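Glucose import ATP-binding protein GlcV (Sulfolobus solfataricus, PDB 1OXX) hydrolyses ATP to drive glucose uptake as the ATP-binding subunit of the GlcSTUV ABC transporter. Local coordinates at residues A[282-287]-A[339-344]. The protein carries 1 engineered substitution. Residues are numbered along the deposited sequence; the frame is centred on the assembly and turned at random. Where two conformers were deposited one is given.
Sequences KLSKDV and LVYVRK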
loop_
_atom_site.group_PDB
_atom_site.type_symbol
_atom_site.label_atom_id
_atom_site.label_comp_id
_atom_site.label_asym_id
_atom_site.label_seq_id
_atom_site.Cartn_x
_atom_site.Cartn_y
_atom_site.Cartn_z
ATOM N N LYS A 282 -17.800 16.108 -11.346
ATOM C CA LYS A 282 -18.052 17.520 -11.053
ATOM C C LYS A 282 -19.554 17.741 -11.091
ATOM O O LYS A 282 -20.233 17.173 -11.940
ATOM C CB LYS A 282 -17.362 18.429 -12.072
ATOM C CG LYS A 282 -17.566 19.908 -11.843
ATOM C CD LYS A 282 -16.705 20.758 -12.805
ATOM C CE LYS A 282 -16.998 22.239 -12.691
ATOM N NZ LYS A 282 -16.480 22.807 -11.422
ATOM N N LEU A 283 -20.071 18.522 -10.151
ATOM C CA LEU A 283 -21.502 18.824 -10.055
ATOM C C LEU A 283 -21.797 20.299 -10.335
ATOM O O LEU A 283 -20.978 21.183 -10.034
ATOM C CB LEU A 283 -21.992 18.496 -8.651
ATOM C CG LEU A 283 -21.628 17.119 -8.102
ATOM C CD1 LEU A 283 -22.100 16.989 -6.672
ATOM C CD2 LEU A 283 -22.196 16.021 -8.953
ATOM N N SER A 284 -22.968 20.564 -10.898
ATOM C CA SER A 284 -23.398 21.948 -11.153
ATOM C C SER A 284 -24.908 22.036 -11.145
ATOM O O SER A 284 -25.594 21.034 -11.212
ATOM C CB SER A 284 -22.921 22.476 -12.503
ATOM O OG SER A 284 -23.572 21.612 -13.426
ATOM N N LYS A 285 -25.442 23.247 -11.066
ATOM C CA LYS A 285 -26.884 23.391 -11.145
ATOM C C LYS A 285 -27.359 23.676 -12.559
ATOM O O LYS A 285 -28.537 23.489 -12.869
ATOM C CB LYS A 285 -27.368 24.521 -10.241
ATOM C CG LYS A 285 -27.185 24.241 -8.776
ATOM C CD LYS A 285 -28.190 23.221 -8.286
ATOM C CE LYS A 285 -29.608 23.775 -8.331
ATOM N NZ LYS A 285 -30.603 22.805 -7.793
ATOM N N ASP A 286 -26.461 24.156 -13.404
ATOM C CA ASP A 286 -26.773 24.429 -14.807
ATOM C C ASP A 286 -25.547 23.989 -15.570
ATOM O O ASP A 286 -24.534 23.639 -14.963
ATOM C CB ASP A 286 -27.094 25.912 -15.040
ATOM C CG ASP A 286 -27.890 26.163 -16.323
ATOM O OD1 ASP A 286 -27.985 25.265 -17.190
ATOM O OD2 ASP A 286 -28.470 27.256 -16.546
ATOM N N VAL A 287 -25.618 23.972 -16.895
ATOM C CA VAL A 287 -24.491 23.526 -17.685
ATOM C C VAL A 287 -23.275 24.431 -17.480
ATOM O O VAL A 287 -23.391 25.645 -17.259
ATOM C CB VAL A 287 -24.836 23.416 -19.189
ATOM C CG1 VAL A 287 -25.983 22.426 -19.419
ATOM C CG2 VAL A 287 -25.176 24.783 -19.777
ATOM N N LEU A 339 -26.647 18.675 -12.029
ATOM C CA LEU A 339 -26.130 18.025 -13.217
ATOM C C LEU A 339 -24.824 17.339 -12.828
ATOM O O LEU A 339 -24.067 17.866 -12.020
ATOM C CB LEU A 339 -25.874 19.031 -14.333
ATOM C CG LEU A 339 -27.092 19.818 -14.800
ATOM C CD1 LEU A 339 -26.698 20.665 -15.999
ATOM C CD2 LEU A 339 -28.244 18.862 -15.130
ATOM N N VAL A 340 -24.579 16.169 -13.400
ATOM C CA VAL A 340 -23.398 15.355 -13.103
ATOM C C VAL A 340 -22.506 15.247 -14.323
ATOM O O VAL A 340 -22.950 14.846 -15.398
ATOM C CB VAL A 340 -23.802 13.948 -12.651
ATOM C CG1 VAL A 340 -22.580 13.131 -12.266
ATOM C CG2 VAL A 340 -24.775 14.027 -11.483
ATOM N N TYR A 341 -21.259 15.667 -14.156
ATOM C CA TYR A 341 -20.262 15.628 -15.201
ATOM C C TYR A 341 -19.159 14.684 -14.756
ATOM O O TYR A 341 -18.872 14.552 -13.564
ATOM C CB TYR A 341 -19.605 16.997 -15.403
ATOM C CG TYR A 341 -20.445 18.033 -16.092
ATOM C CD1 TYR A 341 -21.339 18.830 -15.382
ATOM C CD2 TYR A 341 -20.306 18.245 -17.449
ATOM C CE1 TYR A 341 -22.090 19.794 -16.030
ATOM C CE2 TYR A 341 -21.066 19.191 -18.111
ATOM C CZ TYR A 341 -21.941 19.975 -17.397
ATOM O OH TYR A 341 -22.685 20.935 -18.058
ATOM N N VAL A 342 -18.530 14.027 -15.720
ATOM C CA VAL A 342 -17.355 13.221 -15.420
ATOM C C VAL A 342 -16.260 13.466 -16.448
ATOM O O VAL A 342 -16.483 14.076 -17.487
ATOM C CB VAL A 342 -17.673 11.706 -15.396
ATOM C CG1 VAL A 342 -18.777 11.367 -14.382
ATOM C CG2 VAL A 342 -18.079 11.208 -16.794
ATOM N N ARG A 343 -15.058 12.989 -16.137
ATOM C CA ARG A 343 -13.976 12.946 -17.108
ATOM C C ARG A 343 -14.176 11.692 -17.954
ATOM O O ARG A 343 -14.030 10.567 -17.462
ATOM C CB ARG A 343 -12.636 12.842 -16.396
ATOM C CG ARG A 343 -12.349 13.997 -15.500
ATOM C CD ARG A 343 -12.079 15.271 -16.249
ATOM N NE ARG A 343 -11.417 16.281 -15.427
ATOM C CZ ARG A 343 -11.346 17.548 -15.750
ATOM N NH1 ARG A 343 -11.891 17.970 -16.881
ATOM N NH2 ARG A 343 -10.736 18.411 -14.953
ATOM N N LYS A 344 -14.510 11.869 -19.229
ATOM C CA LYS A 344 -14.804 10.729 -20.095
ATOM C C LYS A 344 -13.730 9.654 -20.133
ATOM O O LYS A 344 -14.040 8.457 -20.062
ATOM C CB LYS A 344 -15.077 11.221 -21.502
ATOM C CG LYS A 344 -15.421 10.112 -22.487
ATOM C CD LYS A 344 -15.634 10.719 -23.877
ATOM C CE LYS A 344 -15.866 9.655 -24.946
ATOM N NZ LYS A 344 -17.275 9.179 -24.975
#
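Lys282 and Tyr341 pair in antiparallel register, their N and O atoms bonded both ways, and a second hydrogen-bonded pair follows at Ser284 and Leu339, where Leu339 N reaches Ser284 O at 2.7 Å. Leu283 and Val340 form the non-hydrogen-bonded pair between them; their side chains lie side by side, Leu283 CD2 meeting Val340 CG2 at 4.1 Å. On the face of Ser284, Leu339 and Tyr341 the chain after Ser284 folds back over the strand pair. In the conformer given, Ser284 OG, placed between backbone N and carbonyl carbon (chi1 63°), donates to Asp286 O at 2.7 Å and sits in the plane of the Tyr341 ring, 3.5 Å from the edge atom CE1. Val287 N donates to Asp286 OD1. Leu339 CD1 lies against the backbone at Asp286 and Val287, 3.5 Å from Asp286 C, and touches Val287 CG1. The Tyr341 hydroxyl comes up beside Val287, its OH 3.2 Å from Val287 CA, and hydrogen-bonds to Ile288 N. In the C-terminal domain, strand 281-284 is an outermost strand of a five-stranded antiparallel sheet; strand 337-342 links it to strand 294-307, and Leu283 and Val340 both pack against Ile315 of strand 310-317.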